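Local coordinates for sensor protein dcuS (Escherichia coli, PDB 3BY8) that senses C4-dicarboxylates such as fumarate and malate through this periplasmic domain and, as a membrane histidine kinase, activates the response regulator DcuR by phosphorylation, at residues Q105-T111 and V124-L130; F81-D85 and A97-F102; H71-R76 and G101-Q105; I86-G92 and Q120-V124. Numbering follows the deposited sequence.

Contact 1: residues Q105-T111 and V124-L130; sequences QALRVFT and VAIGLEL. With LMR ((2S)-2-hydroxybutanedioic acid), chain B.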
loop_
_atom_site.group_PDB
_atom_site.type_symbol
_atom_site.label_atom_id
_atom_site.label_comp_id
_atom_site.label_asym_id
_atom_site.label_seq_id
_atom_site.Cartn_x
_atom_site.Cartn_y
_atom_site.Cartn_z
ATOM N N GLN A 105 11.035 5.084 -8.124
ATOM C CA GLN A 105 11.181 3.638 -8.236
ATOM C C GLN A 105 11.267 3.111 -6.814
ATOM O O GLN A 105 11.947 3.700 -5.939
ATOM C CB GLN A 105 12.437 3.323 -9.014
ATOM C CG GLN A 105 12.303 3.724 -10.461
ATOM C CD GLN A 105 13.533 3.371 -11.244
ATOM O OE1 GLN A 105 13.549 3.413 -12.481
ATOM N NE2 GLN A 105 14.589 3.018 -10.521
ATOM N N ALA A 106 10.599 1.987 -6.592
ATOM C CA ALA A 106 10.463 1.460 -5.256
ATOM C C ALA A 106 10.350 -0.033 -5.114
ATOM O O ALA A 106 10.013 -0.732 -6.064
ATOM C CB ALA A 106 9.207 2.080 -4.646
ATOM N N LEU A 107 10.649 -0.494 -3.899
ATOM C CA LEU A 107 10.474 -1.869 -3.467
ATOM C C LEU A 107 9.052 -1.753 -2.906
ATOM O O LEU A 107 8.771 -0.955 -2.002
ATOM C CB LEU A 107 11.460 -2.212 -2.358
ATOM C CG LEU A 107 11.260 -3.594 -1.753
ATOM C CD1 LEU A 107 11.388 -4.668 -2.801
ATOM C CD2 LEU A 107 12.316 -3.784 -0.651
ATOM N N ARG A 108 8.152 -2.538 -3.477
ATOM C CA ARG A 108 6.736 -2.450 -3.148
ATOM C C ARG A 108 6.158 -3.758 -2.673
ATOM O O ARG A 108 6.479 -4.814 -3.177
ATOM C CB ARG A 108 6.017 -1.989 -4.424
ATOM C CG ARG A 108 6.511 -0.631 -4.914
ATOM C CD ARG A 108 6.592 -0.509 -6.458
ATOM N NE ARG A 108 5.330 -0.771 -7.167
ATOM C CZ ARG A 108 4.507 0.161 -7.618
ATOM N NH1 ARG A 108 4.747 1.458 -7.446
ATOM N NH2 ARG A 108 3.449 -0.213 -8.336
ATOM N N VAL A 109 5.282 -3.664 -1.674
ATOM C CA VAL A 109 4.617 -4.826 -1.119
ATOM C C VAL A 109 3.104 -4.617 -1.142
ATOM O O VAL A 109 2.588 -3.475 -1.112
ATOM C CB VAL A 109 5.100 -5.151 0.343
ATOM C CG1 VAL A 109 6.640 -5.270 0.334
ATOM C CG2 VAL A 109 4.634 -4.102 1.356
ATOM N N PHE A 110 2.406 -5.750 -1.153
ATOM C CA PHE A 110 0.945 -5.713 -1.304
ATOM C C PHE A 110 0.310 -6.793 -0.473
ATOM O O PHE A 110 0.806 -7.921 -0.428
ATOM C CB PHE A 110 0.548 -6.017 -2.783
ATOM C CG PHE A 110 1.128 -5.068 -3.779
ATOM C CD1 PHE A 110 2.463 -5.201 -4.195
ATOM C CD2 PHE A 110 0.353 -4.036 -4.314
ATOM C CE1 PHE A 110 3.005 -4.303 -5.136
ATOM C CE2 PHE A 110 0.890 -3.158 -5.242
ATOM C CZ PHE A 110 2.221 -3.289 -5.660
ATOM N N THR A 111 -0.810 -6.466 0.166
ATOM C CA THR A 111 -1.553 -7.471 0.918
ATOM C C THR A 111 -3.063 -7.210 0.755
ATOM O O THR A 111 -3.502 -6.068 0.644
ATOM C CB THR A 111 -1.119 -7.489 2.427
ATOM O OG1 THR A 111 -1.513 -8.737 3.016
ATOM C CG2 THR A 111 -1.769 -6.333 3.218
ATOM N N VAL A 124 -3.877 -3.221 0.259
ATOM C CA VAL A 124 -2.999 -2.181 0.815
ATOM C C VAL A 124 -1.657 -2.401 0.094
ATOM O O VAL A 124 -1.068 -3.492 0.143
ATOM C CB VAL A 124 -2.737 -2.286 2.327
ATOM C CG1 VAL A 124 -1.832 -1.136 2.742
ATOM C CG2 VAL A 124 -4.041 -2.227 3.117
ATOM N N ALA A 125 -1.216 -1.343 -0.598
ATOM C CA ALA A 125 0.052 -1.324 -1.328
ATOM C C ALA A 125 1.011 -0.348 -0.627
ATOM O O ALA A 125 0.620 0.791 -0.348
ATOM C CB ALA A 125 -0.197 -0.856 -2.776
ATOM N N ILE A 126 2.251 -0.769 -0.371
ATOM C CA ILE A 126 3.232 0.119 0.306
ATOM C C ILE A 126 4.576 0.080 -0.426
ATOM O O ILE A 126 5.014 -0.982 -0.853
ATOM C CB ILE A 126 3.431 -0.315 1.783
ATOM C CG1 ILE A 126 2.110 -0.117 2.526
ATOM C CG2 ILE A 126 4.587 0.472 2.441
ATOM C CD1 ILE A 126 2.206 -0.323 4.060
ATOM N N GLY A 127 5.192 1.244 -0.606
ATOM C CA GLY A 127 6.476 1.282 -1.273
ATOM C C GLY A 127 7.571 1.885 -0.406
ATOM O O GLY A 127 7.304 2.770 0.427
ATOM N N LEU A 128 8.782 1.396 -0.638
ATOM C CA LEU A 128 10.022 1.819 0.013
ATOM C C LEU A 128 10.863 2.332 -1.160
ATOM O O LEU A 128 11.105 1.590 -2.100
ATOM C CB LEU A 128 10.760 0.600 0.605
ATOM C CG LEU A 128 10.234 -0.257 1.764
ATOM C CD1 LEU A 128 10.666 -1.708 1.633
ATOM C CD2 LEU A 128 10.755 0.327 3.056
ATOM N N GLU A 129 11.326 3.574 -1.098
ATOM C CA GLU A 129 12.142 4.143 -2.172
ATOM C C GLU A 129 13.397 3.283 -2.417
ATOM O O GLU A 129 14.137 2.964 -1.482
ATOM C CB GLU A 129 12.516 5.574 -1.781
ATOM C CG GLU A 129 12.820 6.500 -2.933
ATOM C CD GLU A 129 12.844 7.962 -2.504
ATOM O OE1 GLU A 129 13.202 8.819 -3.342
ATOM O OE2 GLU A 129 12.497 8.252 -1.331
ATOM N N LEU A 130 13.642 2.885 -3.666
ATOM C CA LEU A 130 14.800 2.053 -3.961
ATOM C C LEU A 130 16.116 2.665 -3.474
ATOM O O LEU A 130 16.971 1.948 -2.949
ATOM C CB LEU A 130 14.924 1.791 -5.469
ATOM C CG LEU A 130 14.369 0.515 -6.072
ATOM C CD1 LEU A 130 15.005 0.346 -7.466
ATOM C CD2 LEU A 130 14.681 -0.679 -5.186
HETATM C C1 LMR B . 0.336 3.908 -7.416
HETATM O O1A LMR B . -0.240 4.520 -6.554
HETATM O O1B LMR B . -0.061 3.969 -8.599
HETATM C C2 LMR B . 1.712 3.412 -7.096
HETATM O O2 LMR B . 2.400 2.890 -8.314
HETATM C C3 LMR B . 2.539 4.412 -6.264
HETATM C C4 LMR B . 3.177 5.456 -7.202
HETATM O O4A LMR B . 2.459 6.312 -7.716
HETATM O O4B LMR B . 4.408 5.377 -7.483
#

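Contact 2: residues F81-D85 and A97-F102; sequences FKGDD and AINRGF. With LMR ((2S)-2-hydroxybutanedioic acid), chain B.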
loop_
_atom_site.group_PDB
_atom_site.type_symbol
_atom_site.label_atom_id
_atom_site.label_comp_id
_atom_site.label_asym_id
_atom_site.label_seq_id
_atom_site.Cartn_x
_atom_site.Cartn_y
_atom_site.Cartn_z
ATOM N N PHE A 81 -4.797 2.394 -9.786
ATOM C CA PHE A 81 -3.421 2.130 -9.382
ATOM C C PHE A 81 -2.548 1.913 -10.628
ATOM O O PHE A 81 -3.007 1.339 -11.619
ATOM C CB PHE A 81 -3.420 0.865 -8.536
ATOM C CG PHE A 81 -2.084 0.554 -7.907
ATOM C CD1 PHE A 81 -1.152 -0.251 -8.550
ATOM C CD2 PHE A 81 -1.741 1.109 -6.666
ATOM C CE1 PHE A 81 0.088 -0.509 -7.988
ATOM C CE2 PHE A 81 -0.491 0.858 -6.088
ATOM C CZ PHE A 81 0.422 0.061 -6.730
ATOM N N LYS A 82 -1.305 2.372 -10.578
ATOM C CA LYS A 82 -0.379 2.163 -11.679
ATOM C C LYS A 82 0.686 1.154 -11.259
ATOM O O LYS A 82 1.435 1.397 -10.322
ATOM C CB LYS A 82 0.296 3.476 -12.103
ATOM C CG LYS A 82 1.301 3.243 -13.227
ATOM C CD LYS A 82 2.088 4.487 -13.590
ATOM C CE LYS A 82 1.319 5.388 -14.522
ATOM N NZ LYS A 82 2.195 6.514 -14.977
ATOM N N GLY A 83 0.733 0.020 -11.951
ATOM C CA GLY A 83 1.699 -1.019 -11.654
ATOM C C GLY A 83 1.051 -2.385 -11.713
ATOM O O GLY A 83 0.045 -2.626 -11.012
ATOM N N ASP A 84 1.609 -3.291 -12.519
ATOM C CA ASP A 84 1.030 -4.625 -12.621
ATOM C C ASP A 84 1.287 -5.486 -11.392
ATOM O O ASP A 84 0.706 -6.577 -11.230
ATOM C CB ASP A 84 1.547 -5.332 -13.876
ATOM C CG ASP A 84 0.955 -4.740 -15.143
ATOM O OD1 ASP A 84 -0.120 -4.092 -15.058
ATOM O OD2 ASP A 84 1.574 -4.939 -16.212
ATOM N N ASP A 85 2.128 -4.982 -10.488
ATOM C CA ASP A 85 2.416 -5.746 -9.294
ATOM C C ASP A 85 1.267 -5.843 -8.302
ATOM O O ASP A 85 1.303 -6.690 -7.419
ATOM C CB ASP A 85 3.742 -5.307 -8.624
ATOM C CG ASP A 85 3.958 -3.782 -8.556
ATOM O OD1 ASP A 85 3.381 -2.979 -9.317
ATOM O OD2 ASP A 85 4.802 -3.395 -7.719
ATOM N N ALA A 97 7.546 -6.568 -5.196
ATOM C CA ALA A 97 8.109 -6.268 -6.519
ATOM C C ALA A 97 8.879 -4.971 -6.531
ATOM O O ALA A 97 8.782 -4.161 -5.608
ATOM C CB ALA A 97 6.957 -6.170 -7.549
ATOM N N ILE A 98 9.649 -4.744 -7.592
ATOM C CA ILE A 98 10.351 -3.479 -7.767
ATOM C C ILE A 98 9.650 -2.828 -8.974
ATOM O O ILE A 98 9.545 -3.416 -10.059
ATOM C CB ILE A 98 11.851 -3.697 -8.050
ATOM C CG1 ILE A 98 12.494 -4.298 -6.798
ATOM C CG2 ILE A 98 12.499 -2.391 -8.448
ATOM C CD1 ILE A 98 13.942 -4.703 -6.956
ATOM N N ASN A 99 9.121 -1.627 -8.798
ATOM C CA ASN A 99 8.385 -0.983 -9.884
ATOM C C ASN A 99 8.169 0.489 -9.550
ATOM O O ASN A 99 8.747 1.016 -8.588
ATOM C CB ASN A 99 7.009 -1.682 -10.032
ATOM C CG ASN A 99 6.374 -1.513 -11.415
ATOM O OD1 ASN A 99 6.975 -0.953 -12.327
ATOM N ND2 ASN A 99 5.158 -1.998 -11.556
ATOM N N ARG A 100 7.365 1.158 -10.363
ATOM C CA ARG A 100 7.027 2.543 -10.064
ATOM C C ARG A 100 5.738 2.903 -10.747
ATOM O O ARG A 100 5.377 2.316 -11.773
ATOM C CB ARG A 100 8.132 3.500 -10.495
ATOM C CG ARG A 100 8.360 3.600 -11.962
ATOM C CD ARG A 100 9.192 4.847 -12.250
ATOM N NE ARG A 100 8.324 6.008 -12.196
ATOM C CZ ARG A 100 8.720 7.253 -11.991
ATOM N NH1 ARG A 100 10.008 7.533 -11.812
ATOM N NH2 ARG A 100 7.810 8.219 -11.951
ATOM N N GLY A 101 5.010 3.810 -10.108
ATOM C CA GLY A 101 3.777 4.346 -10.638
ATOM C C GLY A 101 4.131 5.776 -11.018
ATOM O O GLY A 101 4.815 5.993 -12.025
ATOM N N PHE A 102 3.719 6.746 -10.205
ATOM C CA PHE A 102 4.057 8.152 -10.438
ATOM C C PHE A 102 5.159 8.666 -9.514
ATOM O O PHE A 102 5.730 9.741 -9.756
ATOM C CB PHE A 102 2.803 9.011 -10.300
ATOM C CG PHE A 102 1.813 8.734 -11.359
ATOM C CD1 PHE A 102 2.003 9.250 -12.640
ATOM C CD2 PHE A 102 0.749 7.868 -11.138
ATOM C CE1 PHE A 102 1.156 8.903 -13.685
ATOM C CE2 PHE A 102 -0.110 7.512 -12.180
ATOM C CZ PHE A 102 0.097 8.032 -13.459
HETATM C C1 LMR B . 0.336 3.908 -7.416
HETATM O O1A LMR B . -0.240 4.520 -6.554
HETATM O O1B LMR B . -0.061 3.969 -8.599
HETATM C C2 LMR B . 1.712 3.412 -7.096
HETATM O O2 LMR B . 2.400 2.890 -8.314
HETATM C C3 LMR B . 2.539 4.412 -6.264
HETATM C C4 LMR B . 3.177 5.456 -7.202
HETATM O O4A LMR B . 2.459 6.312 -7.716
HETATM O O4B LMR B . 4.408 5.377 -7.483
HETATM O O HOH W 1 3.838 -2.508 -14.118
#

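Contact 3: residues H71-R76 and G101-Q105; sequences HPEAQR and GFLAQ. With LMR ((2S)-2-hydroxybutanedioic acid), chain B.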
loop_
_atom_site.group_PDB
_atom_site.type_symbol
_atom_site.label_atom_id
_atom_site.label_comp_id
_atom_site.label_asym_id
_atom_site.label_seq_id
_atom_site.Cartn_x
_atom_site.Cartn_y
_atom_site.Cartn_z
ATOM N N HIS A 71 -2.890 8.241 -1.426
ATOM C CA HIS A 71 -1.665 8.394 -2.218
ATOM C C HIS A 71 -0.971 9.650 -1.721
ATOM O O HIS A 71 -1.647 10.587 -1.319
ATOM C CB HIS A 71 -1.983 8.603 -3.696
ATOM C CG HIS A 71 -0.800 8.444 -4.602
ATOM N ND1 HIS A 71 0.122 9.451 -4.842
ATOM C CD2 HIS A 71 -0.408 7.389 -5.355
ATOM C CE1 HIS A 71 1.032 9.015 -5.701
ATOM N NE2 HIS A 71 0.728 7.766 -6.025
ATOM N N PRO A 72 0.374 9.691 -1.740
ATOM C CA PRO A 72 1.034 10.919 -1.269
ATOM C C PRO A 72 0.590 12.149 -2.061
ATOM O O PRO A 72 0.612 13.259 -1.529
ATOM C CB PRO A 72 2.514 10.619 -1.457
ATOM C CG PRO A 72 2.586 9.149 -1.200
ATOM C CD PRO A 72 1.358 8.609 -1.917
ATOM N N GLU A 73 0.227 11.945 -3.328
ATOM C CA GLU A 73 -0.283 12.999 -4.217
ATOM C C GLU A 73 -1.796 12.836 -4.196
ATOM O O GLU A 73 -2.363 11.962 -4.868
ATOM C CB GLU A 73 0.259 12.821 -5.638
ATOM C CG GLU A 73 1.775 12.884 -5.693
ATOM C CD GLU A 73 2.332 12.670 -7.092
ATOM O OE1 GLU A 73 1.542 12.424 -8.038
ATOM O OE2 GLU A 73 3.568 12.759 -7.222
ATOM N N ALA A 74 -2.462 13.687 -3.427
ATOM C CA ALA A 74 -3.908 13.589 -3.279
ATOM C C ALA A 74 -4.696 13.596 -4.574
ATOM O O ALA A 74 -5.778 13.031 -4.644
ATOM C CB ALA A 74 -4.422 14.678 -2.342
ATOM N N GLN A 75 -4.173 14.235 -5.614
ATOM C CA GLN A 75 -4.889 14.255 -6.885
ATOM C C GLN A 75 -5.076 12.854 -7.483
ATOM O O GLN A 75 -5.868 12.668 -8.407
ATOM C CB GLN A 75 -4.123 15.098 -7.903
ATOM C CG GLN A 75 -2.771 14.480 -8.239
ATOM C CD GLN A 75 -2.015 15.227 -9.312
ATOM O OE1 GLN A 75 -0.854 14.931 -9.580
ATOM N NE2 GLN A 75 -2.669 16.201 -9.931
ATOM N N ARG A 76 -4.349 11.870 -6.967
ATOM C CA ARG A 76 -4.451 10.528 -7.541
ATOM C C ARG A 76 -5.489 9.643 -6.898
ATOM O O ARG A 76 -5.732 8.514 -7.334
ATOM C CB ARG A 76 -3.078 9.876 -7.531
ATOM C CG ARG A 76 -2.113 10.700 -8.373
ATOM C CD ARG A 76 -0.835 9.998 -8.703
ATOM N NE ARG A 76 0.036 10.875 -9.488
ATOM C CZ ARG A 76 -0.130 11.165 -10.777
ATOM N NH1 ARG A 76 -1.139 10.656 -11.478
ATOM N NH2 ARG A 76 0.736 11.971 -11.370
ATOM N N GLY A 101 5.010 3.810 -10.108
ATOM C CA GLY A 101 3.777 4.346 -10.638
ATOM C C GLY A 101 4.131 5.776 -11.018
ATOM O O GLY A 101 4.815 5.993 -12.025
ATOM N N PHE A 102 3.719 6.746 -10.205
ATOM C CA PHE A 102 4.057 8.152 -10.438
ATOM C C PHE A 102 5.159 8.666 -9.514
ATOM O O PHE A 102 5.730 9.741 -9.756
ATOM C CB PHE A 102 2.803 9.011 -10.300
ATOM C CG PHE A 102 1.813 8.734 -11.359
ATOM C CD1 PHE A 102 2.003 9.250 -12.640
ATOM C CD2 PHE A 102 0.749 7.868 -11.138
ATOM C CE1 PHE A 102 1.156 8.903 -13.685
ATOM C CE2 PHE A 102 -0.110 7.512 -12.180
ATOM C CZ PHE A 102 0.097 8.032 -13.459
ATOM N N LEU A 103 5.453 7.917 -8.456
ATOM C CA LEU A 103 6.488 8.305 -7.509
ATOM C C LEU A 103 7.815 7.689 -7.920
ATOM O O LEU A 103 7.912 7.119 -9.018
ATOM C CB LEU A 103 6.088 7.849 -6.100
ATOM C CG LEU A 103 4.721 8.389 -5.653
ATOM C CD1 LEU A 103 4.359 7.803 -4.290
ATOM C CD2 LEU A 103 4.751 9.924 -5.581
ATOM N N ALA A 104 8.832 7.776 -7.070
ATOM C CA ALA A 104 10.129 7.206 -7.397
ATOM C C ALA A 104 10.040 5.679 -7.474
ATOM O O ALA A 104 9.091 5.048 -6.973
ATOM C CB ALA A 104 11.147 7.592 -6.340
ATOM N N GLN A 105 11.035 5.084 -8.124
ATOM C CA GLN A 105 11.181 3.638 -8.236
ATOM C C GLN A 105 11.267 3.111 -6.814
ATOM O O GLN A 105 11.947 3.700 -5.939
ATOM C CB GLN A 105 12.437 3.323 -9.014
ATOM C CG GLN A 105 12.303 3.724 -10.461
ATOM C CD GLN A 105 13.533 3.371 -11.244
ATOM O OE1 GLN A 105 13.549 3.413 -12.481
ATOM N NE2 GLN A 105 14.589 3.018 -10.521
HETATM C C1 LMR B . 0.336 3.908 -7.416
HETATM O O1A LMR B . -0.240 4.520 -6.554
HETATM O O1B LMR B . -0.061 3.969 -8.599
HETATM C C2 LMR B . 1.712 3.412 -7.096
HETATM O O2 LMR B . 2.400 2.890 -8.314
HETATM C C3 LMR B . 2.539 4.412 -6.264
HETATM C C4 LMR B . 3.177 5.456 -7.202
HETATM O O4A LMR B . 2.459 6.312 -7.716
HETATM O O4B LMR B . 4.408 5.377 -7.483
HETATM O O HOH W 2 5.099 12.350 -9.099
#

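Contact 4: residues I86-G92 and Q120-V124; sequences ILKALNG and QIGVV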
loop_
_atom_site.group_PDB
_atom_site.type_symbol
_atom_site.label_atom_id
_atom_site.label_comp_id
_atom_site.label_asym_id
_atom_site.label_seq_id
_atom_site.Cartn_x
_atom_site.Cartn_y
_atom_site.Cartn_z
ATOM N N ILE A 86 0.225 -5.038 -8.498
ATOM C CA ILE A 86 -0.951 -5.149 -7.644
ATOM C C ILE A 86 -1.842 -6.330 -8.064
ATOM O O ILE A 86 -2.665 -6.813 -7.284
ATOM C CB ILE A 86 -1.810 -3.856 -7.698
ATOM C CG1 ILE A 86 -2.857 -3.877 -6.577
ATOM C CG2 ILE A 86 -2.495 -3.713 -9.081
ATOM C CD1 ILE A 86 -3.507 -2.526 -6.313
ATOM N N LEU A 87 -1.672 -6.810 -9.298
ATOM C CA LEU A 87 -2.580 -7.850 -9.775
ATOM C C LEU A 87 -2.641 -9.118 -8.929
ATOM O O LEU A 87 -3.738 -9.613 -8.658
ATOM C CB LEU A 87 -2.291 -8.169 -11.251
ATOM C CG LEU A 87 -2.508 -6.971 -12.169
ATOM C CD1 LEU A 87 -1.882 -7.268 -13.542
ATOM C CD2 LEU A 87 -3.987 -6.648 -12.278
ATOM N N LYS A 88 -1.500 -9.649 -8.491
ATOM C CA LYS A 88 -1.556 -10.839 -7.647
ATOM C C LYS A 88 -2.390 -10.568 -6.376
ATOM O O LYS A 88 -3.150 -11.420 -5.921
ATOM C CB LYS A 88 -0.139 -11.274 -7.243
ATOM C CG LYS A 88 0.602 -12.078 -8.302
ATOM C CD LYS A 88 1.988 -12.516 -7.816
ATOM C CE LYS A 88 1.900 -13.389 -6.577
ATOM N NZ LYS A 88 3.240 -13.897 -6.125
ATOM N N ALA A 89 -2.241 -9.370 -5.812
ATOM C CA ALA A 89 -2.947 -9.020 -4.595
ATOM C C ALA A 89 -4.443 -8.897 -4.790
ATOM O O ALA A 89 -5.197 -9.119 -3.828
ATOM C CB ALA A 89 -2.355 -7.738 -3.997
ATOM N N LEU A 90 -4.896 -8.587 -6.016
ATOM C CA LEU A 90 -6.323 -8.494 -6.302
ATOM C C LEU A 90 -6.926 -9.904 -6.415
ATOM O O LEU A 90 -8.128 -10.029 -6.593
ATOM C CB LEU A 90 -6.545 -7.702 -7.588
ATOM C CG LEU A 90 -6.298 -6.205 -7.365
ATOM C CD1 LEU A 90 -6.196 -5.535 -8.732
ATOM C CD2 LEU A 90 -7.412 -5.593 -6.517
ATOM N N ASN A 91 -6.079 -10.925 -6.276
ATOM C CA ASN A 91 -6.518 -12.327 -6.296
ATOM C C ASN A 91 -6.200 -13.008 -4.979
ATOM O O ASN A 91 -6.002 -14.219 -4.917
ATOM C CB ASN A 91 -5.854 -13.082 -7.439
ATOM C CG ASN A 91 -6.293 -12.571 -8.790
ATOM O OD1 ASN A 91 -7.345 -12.969 -9.306
ATOM N ND2 ASN A 91 -5.522 -11.670 -9.367
ATOM N N GLY A 92 -6.119 -12.195 -3.920
ATOM C CA GLY A 92 -5.905 -12.719 -2.585
ATOM C C GLY A 92 -4.520 -13.151 -2.171
ATOM O O GLY A 92 -4.363 -13.802 -1.126
ATOM N N GLN A 120 -12.719 -10.592 -0.080
ATOM C CA GLN A 120 -11.770 -9.523 -0.346
ATOM C C GLN A 120 -12.477 -8.256 -0.778
ATOM O O GLN A 120 -13.350 -8.295 -1.678
ATOM C CB GLN A 120 -10.767 -9.941 -1.415
ATOM C CG GLN A 120 -9.514 -9.063 -1.310
ATOM C CD GLN A 120 -8.419 -9.394 -2.287
ATOM O OE1 GLN A 120 -8.256 -10.551 -2.710
ATOM N NE2 GLN A 120 -7.613 -8.384 -2.621
ATOM N N ILE A 121 -12.083 -7.132 -0.169
ATOM C CA ILE A 121 -12.658 -5.831 -0.486
ATOM C C ILE A 121 -11.643 -4.796 -0.978
ATOM O O ILE A 121 -12.027 -3.711 -1.441
ATOM C CB ILE A 121 -13.449 -5.235 0.713
ATOM C CG1 ILE A 121 -12.564 -5.126 1.952
ATOM C CG2 ILE A 121 -14.682 -6.122 0.993
ATOM C CD1 ILE A 121 -13.218 -4.379 3.120
ATOM N N GLY A 122 -10.356 -5.112 -0.893
ATOM C CA GLY A 122 -9.365 -4.171 -1.366
ATOM C C GLY A 122 -7.958 -4.689 -1.213
ATOM O O GLY A 122 -7.743 -5.881 -1.021
ATOM N N VAL A 123 -7.015 -3.762 -1.337
ATOM C CA VAL A 123 -5.597 -4.045 -1.238
ATOM C C VAL A 123 -4.885 -2.890 -0.537
ATOM O O VAL A 123 -5.285 -1.742 -0.674
ATOM C CB VAL A 123 -4.990 -4.168 -2.670
ATOM C CG1 VAL A 123 -3.466 -4.324 -2.602
ATOM C CG2 VAL A 123 -5.607 -5.367 -3.391
ATOM N N VAL A 124 -3.877 -3.221 0.259
ATOM C CA VAL A 124 -2.999 -2.181 0.815
ATOM C C VAL A 124 -1.657 -2.401 0.094
ATOM O O VAL A 124 -1.068 -3.492 0.143
ATOM C CB VAL A 124 -2.737 -2.286 2.327
ATOM C CG1 VAL A 124 -1.832 -1.136 2.742
ATOM C CG2 VAL A 124 -4.041 -2.227 3.117
#

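Contact 1: residues Q105-T111 and V124-L130
Leu-107 lies against Leu-128, its directly paired residue, with Leu-107 CD2 3.5 Å from Leu-128 CD1. Val-109 and Ile-126 continue the same apolar face, which helix 8-25 covers. Their strands run antiparallel, and the bonds come in reciprocal pairs. Leu-107 N donates to Leu-128 O (2.8 Å) and Leu-128 N to Leu-107 O (2.7 Å). The pattern repeats at Val-109 with Ile-126 and at Thr-111 with Val-124. Beyond the ladder, Leu-130 N, in the first turn of the next helix, donates to Gln-105 O at 3.0 Å. The other face carries Arg-108, Phe-110 and Ala-125. Phe-110 CE2 packs on Ala-125 CB at 3.5 Å. Gly-127 pairs with Arg-108, whose side chain leads away to the ligand: Arg-108 NH1 donates to LMR O2 at 2.9 Å. Asp-85 holds Arg-108 NE in a salt bridge. This is the central beta hairpin of a single Cache sensor domain, with helix on one face and the malate site on the other.

Contact 2: residues F81-D85 and A97-F102
Lys-82 loses the largest area here. Its aliphatic chain crosses Gly-101 and lies over the face of the Phe-102 ring, a CH-pi contact with Lys-82 CD 4.2 Å from the ring centroid. Lys-82 CD is also 3.4 Å from Gly-101 CA. The backbone of Lys-82 serves the ligand: Lys-82 N donates to LMR O1B at 2.8 Å, and LMR O2 donates to Lys-82 O at 2.7 Å. Next to it, Phe-102 N donates to LMR O4A (2.8 Å) and Gly-101 N to LMR O4B (3.1 Å). A CB on Gly-101 would collide with LMR O2. The two segments thus form adjoining parts of the wall of the C4-dicarboxylate pocket of this Cache domain, with the Phe-81 ring laid over LMR C1. Asp-85 is the second main residue. Its CB packs on Ala-97 CB at 3.5 Å, and its OD1 accepts from Asn-99 ND2 at 3.0 Å. Asp-85 OD2 forms a salt bridge with Arg-108, another malate-binding residue. Asn-99 ND2 also donates to water 1, which accepts from Asp-84 N as well, both at 2.9 Å. Between these sites Gly-83 has phi/psi of 138/125, where a side chain would jam against the preceding carbonyl.

Contact 3: residues H71-R76 and G101-Q105
His-71 opens the segment with its ring directed at the ligand. His-71 NE2 donates to LMR O4A at 2.8 Å. Its other nitrogen, ND1, accepts from Glu-73 N at 2.9 Å, so NE2 is the protonated nitrogen. His-71 CE1 also touches Leu-103 CG at 3.7 Å. Pro-72 follows, packing its CG on Leu-103 CD1 at 3.8 Å, while helix 43-53 also meets the proline. Glu-73 reaches back over Leu-103, with Glu-73 OE2 3.5 Å from Leu-103 CD2. Water 2 donates to Glu-73 OE2 (2.5 Å) and to Phe-102 O (2.8 Å), and so bridges the segments. At the end of the short 3-10 turn, Arg-76 stacks its guanidinium flat on the Phe-102 ring, with centres 3.4 Å apart and planes at 2°, a cation-pi contact. Arg-76 NE forms a salt bridge with Glu-73 OE1 at 2.6 Å. The ligand carboxylate joins the two segments too: Phe-102 N donates to LMR O4A at 2.8 Å and Leu-103 N to LMR O4B at 2.9 Å. The segments share no direct hydrogen bond; they meet by van der Waals packing and one cation-pi stack. Their polar linkage runs through water and malate, consistent with pocket closure around a bound dicarboxylate.

Contact 4: residues I86-G92 and Q120-V124
Val-123 is the apolar centre of this contact. Its side chain points at the 86-92 segment and meets three residues there. Val-123 CG1 lies 3.9 Å from Ala-89 CB and 4.0 Å from Ile-86 CG1. Val-123 CG2 touches Leu-90 CD2 at 3.6 Å. Phe-110 of the neighbouring strand packs on Ile-86 and Ala-89, extending this small core. Residues 86-89 have helical backbone angles, which brings Ile-86, Ala-89 and Leu-90 round to the strand. Outward from the valine the contact turns polar. Gln-120 points toward 86-92, and its NE2 donates to Ala-89 O at 2.8 Å. The same NE2 also donates to Gly-122 O at 3.0 Å, within its own strand. One amide group therefore ties the end of the coiled segment to the strand. Gly-92 closes the turn with positive phi (78°), and its N donates to Ala-89 O at 3.2 Å. Asn-91 ND2 binds Leu-87 O at 2.8 Å, fastening the turn to itself. In the strand, Ile-121 and Gly-122 both face Ile-113 across the sheet. They form a classic beta bulge near the start of strand 120-129, beside the turn of 86-92 packed on the antiparallel sheet of the Cache domain.

Overall arrangement
After strand 58-63 the chain enters a long loop that supplies the first segments of contacts 3, 2 and 4 in turn. Contact 2 closes the shortest of these loops, where strand 95-99 leads into 100-102. It nests inside contact 3, which ends on the same stretch and shares Gly-101 and Phe-102. Contact 1 follows both and closes the hairpin of strands 106-114 and 120-129. Contact 4 crosses all three, carrying the loop back to strand 120-129, where it shares Val-124 with contact 1. Contacts 1, 2 and 3 all touch LMR. Arg-108 with Asp-85 joins contact 1 to contact 2; Phe-110 joins contact 1 to contact 4. Contacts 3 and 4 do not touch.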